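Local structure of uncharacterized protein Rv2277c (5VUG) at the interface of chains A and B. The protein probably hydrolyses phosphoric diesters through a glycerophosphodiester phosphodiesterase domain with a TIM-barrel fold. Residues are numbered along the deposited sequence; one frame, centred on the assembly and turned at random. Chains: chain A/B, Uncharacterized protein Rv2277c.

Contact 1 and contact 2 lie about 13 Å apart, measured between the centres of their C-alpha atoms, in one two-fold symmetric interface. Both set the helix 176-189 of one chain against the strand 220-227 of the other: the second half of chain B's strand in contact 1, the first half of chain A's in contact 2, which adds strand 208-215. A:Gln181 and A:Phe184 act in contact 1, their copies B:Gln181 and B:Phe184 in contact 2. By symmetry each helix therefore meets its partner's strand along much of its length. Whether this dimer forms in solution the structure alone does not show.

Contact 1: the interface of chains A and B. Residues chain A 181, 184-185, 188-189; chain B 224-228.
Helix 176-189 of chain A lies against the end of strand 220-227 of chain B, where A:Gln181, A:Asn185, A:Leu188 and A:Asn189 meet B:Ala224 to B:Glu228. Side-chain amides read the strand's backbone. The carboxamide nitrogen NE2 of A:Gln181 gives a hydrogen bond to B:Ala224 O at 3.0 Å; the acceptor lies near the amide plane, while the donor is tilted from the carbonyl plane. The glutamine chain leaves with CG anti to the backbone N (chi1 -177°) and bends at chi2, which turns its amide toward the strand. Its OE1 reaches water 2, which also meets B:Ala224 N, so one amide serves both backbone polar groups of that residue, one directly and one through water.

Farther along, A:Asn189 ND2 donates to B:Asn226 O at 2.8 Å, nearly straight and in the carbonyl plane. The same nitrogen donates to A:Asn185 OD1 within its own chain; both acceptors lie close to its amide plane, and the two bonds hold the amide's rotation. A:Asn185 OD1 also meets water 1, which lies 2.9 Å from B:Asn226 N. At the helix end A:Leu188 O accepts from B:Glu228 N at 2.8 Å, and water 3 links that oxygen to B:Glu228 O.

B:Val225 fills the middle. Its CG1 comes 3.8 Å from A:Leu188 CD1, the two side chains crossing at about a right angle, and CG1 also faces A:Asn185 OD1. The other branch, CG2, lies 3.9 Å from A:Phe184 CB and passes alongside A:Gln181. In the fold, helix 176-189 precedes strands 201-205, 208-215 and 220-227; the long strands 208-215 and 220-227 reach across to the partner chain, and this contact lies near the C-terminal end of the latter.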
ATOM      1  N   GLN A 181       1.501   3.567   9.835  1.00 11.41           N
ATOM      2  CA  GLN A 181       0.910   2.253  10.063  1.00 11.00           C
ATOM      3  C   GLN A 181      -0.569   2.369  10.414  1.00 11.68           C
ATOM      4  O   GLN A 181      -1.407   1.634   9.880  1.00 11.87           O
ATOM      5  CB  GLN A 181       1.659   1.550  11.189  1.00 12.60           C
ATOM      6  CG  GLN A 181       1.158   0.146  11.444  1.00 14.98           C
ATOM      7  CD  GLN A 181       1.585  -0.803  10.351  1.00 19.56           C
ATOM      8  OE1 GLN A 181       2.780  -1.025  10.138  1.00 25.16           O
ATOM      9  NE2 GLN A 181       0.617  -1.355   9.637  1.00 20.37           N
ATOM     10  N   PHE A 184      -2.608   3.477   7.293  1.00 10.62           N
ATOM     11  CA  PHE A 184      -2.772   2.431   6.293  1.00 10.44           C
ATOM     12  C   PHE A 184      -3.620   1.275   6.808  1.00 11.09           C
ATOM     13  O   PHE A 184      -4.380   0.678   6.032  1.00 11.74           O
ATOM     14  CB  PHE A 184      -1.424   1.989   5.720  1.00 12.77           C
ATOM     15  CG  PHE A 184      -0.953   2.858   4.585  1.00 14.22           C
ATOM     16  CD1 PHE A 184      -1.500   2.709   3.314  1.00 14.84           C
ATOM     17  CD2 PHE A 184      -0.004   3.851   4.787  1.00 13.65           C
ATOM     18  CE1 PHE A 184      -1.094   3.518   2.260  1.00 14.68           C
ATOM     19  CE2 PHE A 184       0.411   4.666   3.731  1.00 13.71           C
ATOM     20  CZ  PHE A 184      -0.137   4.491   2.467  1.00 14.49           C
ATOM     21  N   ASN A 185      -3.529   0.941   8.097  1.00 12.29           N
ATOM     22  CA  ASN A 185      -4.463  -0.046   8.636  1.00 13.50           C
ATOM     23  C   ASN A 185      -5.902   0.438   8.496  1.00 13.95           C
ATOM     24  O   ASN A 185      -6.785  -0.313   8.065  1.00 14.72           O
ATOM     25  CB  ASN A 185      -4.139  -0.369  10.098  1.00 14.12           C
ATOM     26  CG  ASN A 185      -3.093  -1.467  10.243  1.00 14.85           C
ATOM     27  OD1 ASN A 185      -2.975  -2.349   9.387  1.00 17.62           O
ATOM     28  ND2 ASN A 185      -2.330  -1.422  11.338  1.00 13.31           N
ATOM     29  N   LEU A 188      -6.895   0.288   4.687  1.00 13.70           N
ATOM     30  CA  LEU A 188      -6.874  -0.991   3.992  1.00 13.60           C
ATOM     31  C   LEU A 188      -7.628  -2.103   4.709  1.00 14.44           C
ATOM     32  O   LEU A 188      -8.056  -3.055   4.047  1.00 15.87           O
ATOM     33  CB  LEU A 188      -5.431  -1.428   3.682  1.00 12.97           C
ATOM     34  CG  LEU A 188      -4.666  -0.522   2.713  1.00 13.54           C
ATOM     35  CD1 LEU A 188      -3.207  -0.949   2.611  1.00 14.57           C
ATOM     36  CD2 LEU A 188      -5.326  -0.549   1.339  1.00 15.12           C
ATOM     37  N   ASN A 189      -7.811  -2.015   6.033  1.00 15.68           N
ATOM     38  CA  ASN A 189      -8.550  -3.050   6.751  1.00 16.04           C
ATOM     39  C   ASN A 189      -9.490  -2.512   7.827  1.00 16.59           C
ATOM     40  O   ASN A 189     -10.140  -3.314   8.513  1.00 17.95           O
ATOM     41  CB  ASN A 189      -7.600  -4.123   7.333  1.00 15.87           C
ATOM     42  CG  ASN A 189      -6.585  -3.548   8.304  1.00 16.71           C
ATOM     43  OD1 ASN A 189      -6.948  -3.036   9.359  1.00 18.19           O
ATOM     44  ND2 ASN A 189      -5.300  -3.645   7.957  1.00 15.86           N
TER
ATOM     45  N   ALA B 224       4.111  -2.832   6.830  1.00 14.76           N
ATOM     46  CA  ALA B 224       3.454  -4.089   6.505  1.00 15.27           C
ATOM     47  C   ALA B 224       1.984  -3.982   6.894  1.00 14.21           C
ATOM     48  O   ALA B 224       1.666  -3.614   8.028  1.00 17.08           O
ATOM     49  CB  ALA B 224       4.116  -5.228   7.281  1.00 17.04           C
ATOM     50  N   VAL B 225       1.085  -4.281   5.957  1.00 14.23           N
ATOM     51  CA  VAL B 225      -0.344  -4.071   6.176  1.00 15.66           C
ATOM     52  C   VAL B 225      -1.110  -5.212   5.532  1.00 15.36           C
ATOM     53  O   VAL B 225      -0.779  -5.646   4.425  1.00 16.31           O
ATOM     54  CB  VAL B 225      -0.832  -2.735   5.567  1.00 17.17           C
ATOM     55  CG1 VAL B 225      -2.277  -2.429   5.996  1.00 17.28           C
ATOM     56  CG2 VAL B 225       0.093  -1.584   5.943  1.00 22.78           C
ATOM     57  N   ASN B 226      -2.154  -5.678   6.208  1.00 14.81           N
ATOM     58  CA  ASN B 226      -3.071  -6.631   5.602  1.00 14.72           C
ATOM     59  C   ASN B 226      -4.215  -5.869   4.936  1.00 14.65           C
ATOM     60  O   ASN B 226      -4.897  -5.067   5.582  1.00 16.73           O
ATOM     61  CB  ASN B 226      -3.593  -7.638   6.619  1.00 16.39           C
ATOM     62  CG  ASN B 226      -4.316  -8.786   5.946  1.00 21.33           C
ATOM     63  OD1 ASN B 226      -5.490  -8.676   5.635  1.00 21.50           O
ATOM     64  ND2 ASN B 226      -3.601  -9.877   5.678  1.00 26.45           N
ATOM     65  N   ALA B 227      -4.403  -6.098   3.642  1.00 12.95           N
ATOM     66  CA  ALA B 227      -5.384  -5.368   2.847  1.00 13.05           C
ATOM     67  C   ALA B 227      -6.636  -6.212   2.637  1.00 13.17           C
ATOM     68  O   ALA B 227      -6.548  -7.372   2.221  1.00 15.01           O
ATOM     69  CB  ALA B 227      -4.790  -4.998   1.491  1.00 14.49           C
ATOM     70  N   GLU B 228      -7.798  -5.623   2.919  1.00 12.42           N
ATOM     71  CA  GLU B 228      -9.102  -6.221   2.633  1.00 12.95           C
ATOM     72  C   GLU B 228      -9.755  -5.363   1.550  1.00 12.65           C
ATOM     73  O   GLU B 228     -10.389  -4.343   1.843  1.00 14.59           O
ATOM     74  CB  GLU B 228      -9.924  -6.284   3.917  1.00 18.23           C
ATOM     75  CG  GLU B 228      -9.229  -7.094   5.006  1.00 23.28           C
ATOM     76  CD  GLU B 228     -10.005  -7.129   6.318  1.00 29.96           C
ATOM     77  OE1 GLU B 228     -11.223  -6.837   6.314  1.00 36.48           O
ATOM     78  OE2 GLU B 228      -9.394  -7.458   7.353  1.00 34.48           O
TER
HETATM   79  O   HOH W   1      -2.305  -4.969   9.036  1.00 17.04           O
HETATM   80  O   HOH W   2       4.903  -2.431   9.564  1.00 24.18           O
HETATM   81  O   HOH W   3      -9.575  -1.715   1.662  1.00 27.46           O

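Contact 2: the interface of chains A and B. Residues chain A 212, 214, 216, 221-223; chain B 180-181, 184, 204.
B:Arg180, from helix 176-189 of a glycerophosphodiester phosphodiesterase domain, reaches across to A:Glu214 and A:Ser223 on two strands of the partner chain. Its guanidinium nitrogen NH1 forms a salt bridge and hydrogen bond with the carboxylate oxygen A:Glu214 OE2 at 2.8 Å. That oxygen uses its anti lone pair, away from OE1, and the carboxylate and guanidinium planes stand 73° apart, so the pair meets through one oxygen rather than as a flat, two-pronged bridge. NE donates to the hydroxyl A:Ser223 OG at 2.8 Å, with the acceptor near the guanidinium plane. NH2 points toward the carbonyl oxygen A:Ile222 O, a weak bond at most.

One face of the guanidinium lies on the backbone of strand 220-227, with A:Gly221 C 3.7 Å above the plane and over its centre. The peptide group at A:Gly221 is roughly parallel to the guanidinium. The arginine chain runs out extended and bends at chi3 (53°), which swings the guanidinium over the strand while CD stays beside A:Glu214 OE2 and A:Ser223 OG.

A:Glu214, with CG between the backbone N and carbonyl carbon (chi1 64°) and an extended chain beyond, carries its carboxylate out to B:Arg180 NH1 and to the ring of B:Phe204. Carboxylate and ring meet tip to tip, A:Glu214 OE2 lying 3.6 Å from B:Phe204 CE1. The nearby positive charge would be expected to favour an ionised carboxylate.

Next to this polar cluster A:Val212, two residues before the glutamate on strand 208-215, sets its CG1 over a face of the B:Phe184 ring in a CH-pi contact, 3.7 Å from the ring centroid and offset toward the rim at CZ. That ring stands one helical turn beyond B:Arg180. Between them along the helix, B:Gln181 OE1 approaches A:Ser223 CB at 3.8 Å, beside the serine whose hydroxyl takes the arginine's NE.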
ATOM      1  N   VAL A 212       2.843  -0.253  -3.427  1.00 12.83           N
ATOM      2  CA  VAL A 212       2.301  -1.407  -2.726  1.00 12.69           C
ATOM      3  C   VAL A 212       2.894  -2.648  -3.367  1.00 13.75           C
ATOM      4  O   VAL A 212       2.828  -2.803  -4.591  1.00 15.98           O
ATOM      5  CB  VAL A 212       0.768  -1.431  -2.826  1.00 15.68           C
ATOM      6  CG1 VAL A 212       0.234  -2.705  -2.217  1.00 20.63           C
ATOM      7  CG2 VAL A 212       0.178  -0.207  -2.130  1.00 16.06           C
ATOM      8  N   GLU A 214       3.118  -6.954  -3.237  1.00 14.76           N
ATOM      9  CA  GLU A 214       2.724  -8.278  -2.773  1.00 13.02           C
ATOM     10  C   GLU A 214       3.744  -9.298  -3.266  1.00 13.24           C
ATOM     11  O   GLU A 214       4.329  -9.141  -4.341  1.00 15.28           O
ATOM     12  CB  GLU A 214       1.310  -8.659  -3.248  1.00 14.35           C
ATOM     13  CG  GLU A 214       1.156  -8.799  -4.758  1.00 13.93           C
ATOM     14  CD  GLU A 214      -0.164  -9.443  -5.158  1.00 13.75           C
ATOM     15  OE1 GLU A 214      -0.697 -10.260  -4.381  1.00 14.29           O
ATOM     16  OE2 GLU A 214      -0.667  -9.148  -6.264  1.00 16.29           O
ATOM     17  N   PHE A 216       4.880 -13.281  -4.254  1.00 22.14           N
ATOM     18  CA  PHE A 216       4.437 -14.580  -4.751  1.00 25.17           C
ATOM     19  C   PHE A 216       5.469 -15.649  -4.406  1.00 30.77           C
ATOM     20  O   PHE A 216       6.507 -15.373  -3.793  1.00 28.95           O
ATOM     21  CB  PHE A 216       4.209 -14.541  -6.263  1.00 26.01           C
ATOM     22  CG  PHE A 216       3.253 -13.475  -6.703  1.00 24.28           C
ATOM     23  CD1 PHE A 216       1.946 -13.467  -6.240  1.00 23.20           C
ATOM     24  CD2 PHE A 216       3.657 -12.481  -7.584  1.00 23.38           C
ATOM     25  CE1 PHE A 216       1.062 -12.486  -6.638  1.00 20.56           C
ATOM     26  CE2 PHE A 216       2.771 -11.492  -7.988  1.00 23.90           C
ATOM     27  CZ  PHE A 216       1.471 -11.496  -7.511  1.00 22.30           C
ATOM     28  N   GLY A 221       4.520  -8.567  -7.115  1.00 18.75           N
ATOM     29  CA  GLY A 221       3.714  -7.629  -7.878  1.00 18.90           C
ATOM     30  C   GLY A 221       3.712  -6.285  -7.183  1.00 17.07           C
ATOM     31  O   GLY A 221       3.596  -6.209  -5.963  1.00 17.92           O
ATOM     32  N   ILE A 222       3.847  -5.221  -7.975  1.00 19.41           N
ATOM     33  CA  ILE A 222       3.993  -3.867  -7.449  1.00 17.68           C
ATOM     34  C   ILE A 222       2.976  -2.950  -8.117  1.00 17.23           C
ATOM     35  O   ILE A 222       2.762  -3.022  -9.333  1.00 18.42           O
ATOM     36  CB  ILE A 222       5.423  -3.318  -7.662  1.00 22.54           C
ATOM     37  CG1 ILE A 222       6.472  -4.283  -7.106  1.00 26.06           C
ATOM     38  CG2 ILE A 222       5.572  -1.951  -6.996  1.00 24.63           C
ATOM     39  CD1 ILE A 222       7.862  -4.095  -7.706  1.00 28.17           C
ATOM     40  N   SER A 223       2.363  -2.074  -7.322  1.00 15.40           N
ATOM     41  CA  SER A 223       1.471  -1.040  -7.832  1.00 14.49           C
ATOM     42  C   SER A 223       1.871   0.305  -7.251  1.00 14.57           C
ATOM     43  O   SER A 223       2.054   0.432  -6.036  1.00 16.58           O
ATOM     44  CB  SER A 223       0.013  -1.331  -7.466  1.00 14.85           C
ATOM     45  OG  SER A 223      -0.397  -2.575  -8.003  1.00 16.44           O
TER
ATOM     46  N   ARG B 180      -5.132  -5.554  -9.358  1.00 10.85           N
ATOM     47  CA  ARG B 180      -4.551  -5.024  -8.124  1.00 10.26           C
ATOM     48  C   ARG B 180      -4.514  -3.500  -8.133  1.00 11.89           C
ATOM     49  O   ARG B 180      -4.784  -2.859  -7.109  1.00 11.67           O
ATOM     50  CB  ARG B 180      -3.138  -5.582  -7.919  1.00 11.77           C
ATOM     51  CG  ARG B 180      -2.509  -5.220  -6.562  1.00 13.08           C
ATOM     52  CD  ARG B 180      -1.072  -5.751  -6.404  1.00 13.96           C
ATOM     53  NE  ARG B 180      -0.253  -5.321  -7.534  1.00 12.94           N
ATOM     54  CZ  ARG B 180       0.211  -6.127  -8.486  1.00 13.68           C
ATOM     55  NH1 ARG B 180      -0.004  -7.441  -8.429  1.00 13.91           N
ATOM     56  NH2 ARG B 180       0.898  -5.616  -9.497  1.00 15.98           N
ATOM     57  N   GLN B 181      -4.156  -2.904  -9.273  1.00 11.41           N
ATOM     58  CA  GLN B 181      -4.126  -1.449  -9.383  1.00 11.00           C
ATOM     59  C   GLN B 181      -5.506  -0.850  -9.130  1.00 11.68           C
ATOM     60  O   GLN B 181      -5.646   0.130  -8.389  1.00 11.87           O
ATOM     61  CB  GLN B 181      -3.635  -1.056 -10.771  1.00 12.60           C
ATOM     62  CG  GLN B 181      -3.503   0.440 -10.948  1.00 14.98           C
ATOM     63  CD  GLN B 181      -2.312   0.985 -10.198  1.00 19.56           C
ATOM     64  OE1 GLN B 181      -1.167   0.622 -10.479  1.00 25.16           O
ATOM     65  NE2 GLN B 181      -2.570   1.844  -9.224  1.00 20.37           N
ATOM     66  N   PHE B 184      -6.458  -1.210  -5.377  1.00 10.62           N
ATOM     67  CA  PHE B 184      -5.737  -0.304  -4.494  1.00 10.44           C
ATOM     68  C   PHE B 184      -6.094   1.154  -4.754  1.00 11.09           C
ATOM     69  O   PHE B 184      -6.142   1.953  -3.808  1.00 11.74           O
ATOM     70  CB  PHE B 184      -4.231  -0.575  -4.525  1.00 12.77           C
ATOM     71  CG  PHE B 184      -3.810  -1.667  -3.578  1.00 14.22           C
ATOM     72  CD1 PHE B 184      -3.699  -1.409  -2.215  1.00 14.84           C
ATOM     73  CD2 PHE B 184      -3.571  -2.957  -4.032  1.00 13.65           C
ATOM     74  CE1 PHE B 184      -3.334  -2.410  -1.324  1.00 14.68           C
ATOM     75  CE2 PHE B 184      -3.201  -3.969  -3.142  1.00 13.71           C
ATOM     76  CZ  PHE B 184      -3.081  -3.687  -1.786  1.00 14.49           C
ATOM     77  N   PHE B 204      -9.075 -11.686  -6.552  1.00  8.36           N
ATOM     78  CA  PHE B 204      -8.070 -11.288  -5.575  1.00  9.80           C
ATOM     79  C   PHE B 204      -8.491 -11.841  -4.226  1.00  9.49           C
ATOM     80  O   PHE B 204      -9.682 -12.037  -3.984  1.00 10.21           O
ATOM     81  CB  PHE B 204      -7.928  -9.762  -5.477  1.00 10.47           C
ATOM     82  CG  PHE B 204      -6.541  -9.311  -5.126  1.00 11.29           C
ATOM     83  CD1 PHE B 204      -5.548  -9.268  -6.091  1.00 12.92           C
ATOM     84  CD2 PHE B 204      -6.230  -8.918  -3.835  1.00 10.72           C
ATOM     85  CE1 PHE B 204      -4.265  -8.847  -5.773  1.00 13.45           C
ATOM     86  CE2 PHE B 204      -4.944  -8.495  -3.506  1.00 11.86           C
ATOM     87  CZ  PHE B 204      -3.963  -8.460  -4.482  1.00 12.93           C
TER